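Local atomic coordinates of cyclic di-GMP receptor atypical PilZ domain-containing protein (Xanthomonas campestris pv. campestris, PDB entry 3RQA), a protein that is of unknown function but carries an atypical PilZ domain, a family of probable cyclic di-GMP receptors, and self-assembles into a tetramer through a helical bundle. Residues C[91-96]-C[134-139]; C[28-33]-C[128-133]. All coordinates share one frame; numbering follows the deposited sequence.

Contact 1. Residues C[91-96]-C[134-139]; sequences LVRQSD and WLPELL
Pro-136 is the hub, its ring wedged between the side chains of Val-92 and Arg-93 near the end of helix 73-95. Its CG meets Val-92 CG1 at 3.8 Å, and the same methyl also lies against the proline's own carbonyl oxygen; CG1 is put there by standing anti to the backbone N (chi1 170°). Arg-93 crosses the ring at about a right angle. Its chain runs extended from CG to NE, then turns at the last torsion (chi4 -71°) so that one face of the guanidinium lies over the proline, with Pro-136 CB 3.9 Å above the guanidinium plane and over its centre. At the edge of that group, NH1 comes 3.1 Å from Trp-134 O and also hydrogen-bonds Asp-133 O. The proline's carbonyl is used as well: one water donates to both Pro-136 O (2.7 Å) and Asp-96 OD1 (2.9 Å), tying Asp-96, near the C-terminal end of the helix, to the loop. Pro-136 is the centre of an inverse gamma turn in the loop between strands 124-129 and 139-150, at the place where the loop meets helix 73-95, which packs with its counterparts in the tetramer's helical bundle. Further out, Leu-91 packs on its counterparts in the other three subunits. Arg-90 of the second subunit forms salt bridges with both Asp-96 OD1 and Glu-137 OE1, and probably offsets the repulsion between these two acids, whose oxygens are 5.5 Å apart. Within the same chain, Trp-134 NE1 hydrogen-bonds Glu-56 OE1, and the indole rests on Leu-52 and Leu-85.

Contact 2. Residues C[28-33]-C[128-133]; sequences RLPAGF and LLQPSD
Strand 24-34 and the end of strand 124-129 run antiparallel, with Ala-31 facing Leu-129 as a non-hydrogen-bonded pair and Gly-32 facing Leu-128 as a hydrogen-bonded one. The latter pair is held by two reciprocal bonds: Leu-128 N reaches Gly-32 O at 2.6 Å, nearly straight but from above the carbonyl plane, and Gly-32 N returns a more bent bond (141° at the hydrogen) to Leu-128 O at 2.8 Å. One step past the last paired residue, Gln-130 N still donates to Pro-30 O (3.1 Å), lying in the plane of that carbonyl. On one face of the sheet Leu-129 CD1 presses against Ala-31 CB at 3.4 Å, tighter than usual for two carbons. Leu-29 comes in alongside, its CG held in the crowded position between the backbone N and the carbonyl carbon (chi1 82°), which brings CD1 against Gln-130 O. Pro-30 instead meets the side chain of Gln-130: its CG sits closer still, 3.2 Å from Gln-130 CB, and the glutamine, extended with CG anti to the backbone N, carries OE1 on past the same ring carbon. Pro-30 also touches Leu-99, and Leu-29 packs on Val-104. In the order of the six-stranded PilZ barrel these are the first and last strands, so the backbone bonds close the barrel, while the side chain of Gln-130 adds mainly its aliphatic part, CB and CG, to the seam.

How the contacts relate
The two contacts share one continuous run of chain, since 128-133 leads straight into 134-139, and their centres are 11 Å apart. Having closed the barrel in contact 2, the chain leaves the sheet, turns against the end of the helix in contact 1 and re-enters it, where Leu-139 N probably bonds Leu-129 O at 2.6 Å. Arg-93 also joins them, its NH1 3.0 Å from Asp-133 O in a probable hydrogen bond. Leu-138 CD2 packs on Gln-130 CB at 3.5 Å. Barrel seam and tetramer bundle are thus linked through a short loop. An acetate ion lies about 3 Å from the side chain of Trp-134, probably from the crystallisation liquor.

Contact 1. Residues C[91-96]-C[134-139]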
loop_
_atom_site.group_PDB
_atom_site.type_symbol
_atom_site.label_atom_id
_atom_site.label_comp_id
_atom_site.label_asym_id
_atom_site.label_seq_id
_atom_site.Cartn_x
_atom_site.Cartn_y
_atom_site.Cartn_z
ATOM N N LEU C 91 -5.455 -1.896 -5.302
ATOM C CA LEU C 91 -5.442 -0.437 -5.378
ATOM C C LEU C 91 -5.038 0.008 -6.784
ATOM O O LEU C 91 -5.707 0.824 -7.405
ATOM C CB LEU C 91 -4.446 0.147 -4.373
ATOM C CG LEU C 91 -4.819 1.435 -3.625
ATOM C CD1 LEU C 91 -3.529 2.171 -3.265
ATOM C CD2 LEU C 91 -5.731 2.329 -4.466
ATOM N N VAL C 92 -3.932 -0.540 -7.267
ATOM C CA VAL C 92 -3.414 -0.210 -8.580
ATOM C C VAL C 92 -4.418 -0.446 -9.706
ATOM O O VAL C 92 -4.554 0.392 -10.599
ATOM C CB VAL C 92 -2.130 -1.003 -8.866
ATOM C CG1 VAL C 92 -1.726 -0.854 -10.316
ATOM C CG2 VAL C 92 -1.019 -0.511 -7.957
ATOM N N ARG C 93 -5.127 -1.572 -9.666
ATOM C CA ARG C 93 -6.098 -1.858 -10.712
ATOM C C ARG C 93 -7.184 -0.786 -10.740
ATOM O O ARG C 93 -7.785 -0.543 -11.773
ATOM C CB ARG C 93 -6.727 -3.243 -10.512
ATOM C CG ARG C 93 -5.783 -4.401 -10.782
ATOM C CD ARG C 93 -6.435 -5.729 -10.414
ATOM N NE ARG C 93 -5.465 -6.816 -10.324
ATOM C CZ ARG C 93 -4.844 -7.354 -11.369
ATOM N NH1 ARG C 93 -3.970 -8.343 -11.190
ATOM N NH2 ARG C 93 -5.097 -6.911 -12.593
ATOM N N GLN C 94 -7.417 -0.140 -9.604
ATOM C CA GLN C 94 -8.422 0.914 -9.515
ATOM C C GLN C 94 -8.123 2.121 -10.410
ATOM O O GLN C 94 -9.019 2.655 -11.063
ATOM C CB GLN C 94 -8.554 1.401 -8.071
ATOM C CG GLN C 94 -9.716 0.806 -7.298
ATOM C CD GLN C 94 -9.735 1.247 -5.840
ATOM O OE1 GLN C 94 -9.456 2.405 -5.524
ATOM N NE2 GLN C 94 -10.080 0.324 -4.947
ATOM N N SER C 95 -6.865 2.539 -10.453
ATOM C CA SER C 95 -6.501 3.711 -11.236
ATOM C C SER C 95 -5.800 3.478 -12.568
ATOM O O SER C 95 -6.193 4.050 -13.582
ATOM C CB SER C 95 -5.634 4.633 -10.386
ATOM O OG SER C 95 -4.474 3.945 -9.953
ATOM N N ASP C 96 -4.763 2.650 -12.571
ATOM C CA ASP C 96 -4.006 2.407 -13.791
ATOM C C ASP C 96 -4.804 1.927 -14.994
ATOM O O ASP C 96 -5.767 1.175 -14.863
ATOM C CB ASP C 96 -2.860 1.428 -13.524
ATOM C CG ASP C 96 -1.685 2.079 -12.815
ATOM O OD1 ASP C 96 -0.646 1.409 -12.683
ATOM O OD2 ASP C 96 -1.792 3.255 -12.393
ATOM N N TRP C 134 -1.444 -11.810 -11.970
ATOM C CA TRP C 134 -2.058 -11.606 -10.658
ATOM C C TRP C 134 -1.518 -10.310 -10.045
ATOM O O TRP C 134 -2.099 -9.776 -9.104
ATOM C CB TRP C 134 -1.768 -12.782 -9.719
ATOM C CG TRP C 134 -0.314 -12.993 -9.449
ATOM C CD1 TRP C 134 0.572 -13.698 -10.216
ATOM C CD2 TRP C 134 0.445 -12.430 -8.373
ATOM N NE1 TRP C 134 1.843 -13.603 -9.684
ATOM C CE2 TRP C 134 1.792 -12.830 -8.553
ATOM C CE3 TRP C 134 0.119 -11.627 -7.272
ATOM C CZ2 TRP C 134 2.814 -12.451 -7.673
ATOM C CZ3 TRP C 134 1.138 -11.251 -6.392
ATOM C CH2 TRP C 134 2.471 -11.667 -6.602
ATOM N N LEU C 135 -0.411 -9.807 -10.588
ATOM C CA LEU C 135 0.205 -8.567 -10.103
ATOM C C LEU C 135 0.126 -7.522 -11.213
ATOM O O LEU C 135 0.738 -7.670 -12.267
ATOM C CB LEU C 135 1.666 -8.807 -9.733
ATOM C CG LEU C 135 2.455 -7.663 -9.096
ATOM C CD1 LEU C 135 2.080 -7.517 -7.635
ATOM C CD2 LEU C 135 3.941 -7.956 -9.223
ATOM N N PRO C 136 -0.622 -6.435 -10.981
ATOM C CA PRO C 136 -0.784 -5.368 -11.977
ATOM C C PRO C 136 0.423 -4.432 -12.115
ATOM O O PRO C 136 0.271 -3.211 -12.116
ATOM C CB PRO C 136 -2.023 -4.642 -11.474
ATOM C CG PRO C 136 -1.793 -4.667 -9.977
ATOM C CD PRO C 136 -1.340 -6.106 -9.733
ATOM N N GLU C 137 1.619 -4.994 -12.214
ATOM C CA GLU C 137 2.799 -4.157 -12.364
ATOM C C GLU C 137 3.360 -4.328 -13.767
ATOM O O GLU C 137 3.320 -5.418 -14.345
ATOM C CB GLU C 137 3.868 -4.507 -11.328
ATOM C CG GLU C 137 5.098 -3.617 -11.415
ATOM C CD GLU C 137 4.844 -2.191 -10.956
ATOM O OE1 GLU C 137 3.856 -1.570 -11.408
ATOM O OE2 GLU C 137 5.644 -1.684 -10.137
ATOM N N LEU C 138 3.886 -3.246 -14.319
ATOM C CA LEU C 138 4.417 -3.308 -15.670
ATOM C C LEU C 138 5.926 -3.303 -15.765
ATOM O O LEU C 138 6.624 -2.662 -14.985
ATOM C CB LEU C 138 3.842 -2.162 -16.511
ATOM C CG LEU C 138 2.307 -2.109 -16.566
ATOM C CD1 LEU C 138 1.843 -1.001 -17.516
ATOM C CD2 LEU C 138 1.778 -3.451 -17.030
ATOM N N LEU C 139 6.417 -4.071 -16.724
ATOM C CA LEU C 139 7.834 -4.137 -17.005
ATOM C C LEU C 139 7.994 -3.142 -18.165
ATOM O O LEU C 139 7.315 -3.269 -19.191
ATOM C CB LEU C 139 8.221 -5.546 -17.458
ATOM C CG LEU C 139 9.691 -5.789 -17.831
ATOM C CD1 LEU C 139 10.573 -5.754 -16.569
ATOM C CD2 LEU C 139 9.823 -7.132 -18.546
HETATM O O HOH W 1 -0.932 -1.350 -13.630
#

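Contact 2. Residues C[28-33]-C[128-133]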
loop_
_atom_site.group_PDB
_atom_site.type_symbol
_atom_site.label_atom_id
_atom_site.label_comp_id
_atom_site.label_asym_id
_atom_site.label_seq_id
_atom_site.Cartn_x
_atom_site.Cartn_y
_atom_site.Cartn_z
ATOM N N ARG C 28 0.434 -14.623 -25.428
ATOM C CA ARG C 28 -0.525 -13.537 -25.324
ATOM C C ARG C 28 -0.460 -12.937 -23.930
ATOM O O ARG C 28 -0.529 -13.652 -22.931
ATOM C CB ARG C 28 -1.944 -14.045 -25.612
ATOM C CG ARG C 28 -3.055 -13.047 -25.281
ATOM C CD ARG C 28 -4.422 -13.535 -25.765
ATOM N NE ARG C 28 -4.493 -13.595 -27.222
ATOM C CZ ARG C 28 -4.651 -12.535 -28.010
ATOM N NH1 ARG C 28 -4.765 -11.326 -27.482
ATOM N NH2 ARG C 28 -4.677 -12.680 -29.329
ATOM N N LEU C 29 -0.320 -11.620 -23.863
ATOM C CA LEU C 29 -0.267 -10.940 -22.576
ATOM C C LEU C 29 -0.408 -9.443 -22.809
ATOM O O LEU C 29 -0.236 -8.968 -23.933
ATOM C CB LEU C 29 1.061 -11.230 -21.862
ATOM C CG LEU C 29 2.305 -10.414 -22.237
ATOM C CD1 LEU C 29 3.405 -10.684 -21.228
ATOM C CD2 LEU C 29 2.764 -10.755 -23.629
ATOM N N PRO C 30 -0.746 -8.680 -21.760
ATOM C CA PRO C 30 -0.873 -7.244 -22.003
ATOM C C PRO C 30 0.450 -6.627 -22.442
ATOM O O PRO C 30 1.441 -6.669 -21.712
ATOM C CB PRO C 30 -1.409 -6.695 -20.671
ATOM C CG PRO C 30 -1.212 -7.814 -19.679
ATOM C CD PRO C 30 -1.367 -9.060 -20.482
ATOM N N ALA C 31 0.451 -6.070 -23.654
ATOM C CA ALA C 31 1.651 -5.472 -24.235
ATOM C C ALA C 31 1.376 -4.177 -24.973
ATOM O O ALA C 31 0.283 -3.969 -25.504
ATOM C CB ALA C 31 2.301 -6.454 -25.184
ATOM N N GLY C 32 2.389 -3.318 -25.021
ATOM C CA GLY C 32 2.252 -2.050 -25.710
ATOM C C GLY C 32 3.590 -1.372 -25.927
ATOM O O GLY C 32 4.592 -1.766 -25.345
ATOM N N PHE C 33 3.597 -0.352 -26.777
ATOM C CA PHE C 33 4.800 0.417 -27.072
ATOM C C PHE C 33 4.427 1.893 -27.051
ATOM O O PHE C 33 3.387 2.284 -27.576
ATOM C CB PHE C 33 5.365 0.020 -28.444
ATOM C CG PHE C 33 6.497 0.897 -28.917
ATOM C CD1 PHE C 33 6.269 1.900 -29.858
ATOM C CD2 PHE C 33 7.783 0.728 -28.418
ATOM C CE1 PHE C 33 7.308 2.721 -30.292
ATOM C CE2 PHE C 33 8.828 1.542 -28.843
ATOM C CZ PHE C 33 8.591 2.540 -29.783
ATOM N N LEU C 128 5.965 -1.656 -23.151
ATOM C CA LEU C 128 5.299 -1.842 -21.857
ATOM C C LEU C 128 4.703 -3.240 -21.849
ATOM O O LEU C 128 4.057 -3.653 -22.814
ATOM C CB LEU C 128 4.207 -0.788 -21.625
ATOM C CG LEU C 128 4.708 0.536 -21.025
ATOM C CD1 LEU C 128 5.689 1.201 -21.987
ATOM C CD2 LEU C 128 3.532 1.467 -20.756
ATOM N N LEU C 129 4.940 -3.968 -20.758
ATOM C CA LEU C 129 4.480 -5.343 -20.630
ATOM C C LEU C 129 4.031 -5.674 -19.203
ATOM O O LEU C 129 4.653 -5.228 -18.237
ATOM C CB LEU C 129 5.643 -6.267 -20.991
ATOM C CG LEU C 129 5.698 -7.244 -22.164
ATOM C CD1 LEU C 129 5.244 -6.602 -23.462
ATOM C CD2 LEU C 129 7.145 -7.737 -22.274
ATOM N N GLN C 130 2.963 -6.455 -19.068
ATOM C CA GLN C 130 2.517 -6.889 -17.740
ATOM C C GLN C 130 2.922 -8.355 -17.705
ATOM O O GLN C 130 2.197 -9.222 -18.189
ATOM C CB GLN C 130 1.002 -6.779 -17.554
ATOM C CG GLN C 130 0.574 -7.090 -16.123
ATOM C CD GLN C 130 -0.935 -7.127 -15.941
ATOM O OE1 GLN C 130 -1.651 -6.296 -16.479
ATOM N NE2 GLN C 130 -1.417 -8.088 -15.159
ATOM N N PRO C 131 4.094 -8.643 -17.131
ATOM C CA PRO C 131 4.665 -9.983 -17.014
ATOM C C PRO C 131 3.862 -11.028 -16.255
ATOM O O PRO C 131 3.727 -12.166 -16.711
ATOM C CB PRO C 131 6.023 -9.716 -16.363
ATOM C CG PRO C 131 5.729 -8.568 -15.470
ATOM C CD PRO C 131 4.895 -7.672 -16.362
ATOM N N SER C 132 3.342 -10.640 -15.098
ATOM C CA SER C 132 2.591 -11.548 -14.249
ATOM C C SER C 132 1.186 -11.880 -14.712
ATOM O O SER C 132 0.994 -12.705 -15.599
ATOM C CB SER C 132 2.523 -10.987 -12.836
ATOM O OG SER C 132 1.764 -11.842 -12.011
ATOM N N ASP C 133 0.210 -11.236 -14.088
ATOM C CA ASP C 133 -1.205 -11.444 -14.373
ATOM C C ASP C 133 -1.936 -11.203 -13.050
ATOM O O ASP C 133 -2.926 -10.477 -13.008
ATOM C CB ASP C 133 -1.474 -12.873 -14.845
ATOM C CG ASP C 133 -2.891 -13.064 -15.337
ATOM O OD1 ASP C 133 -3.828 -12.669 -14.612
ATOM O OD2 ASP C 133 -3.074 -13.615 -16.445
#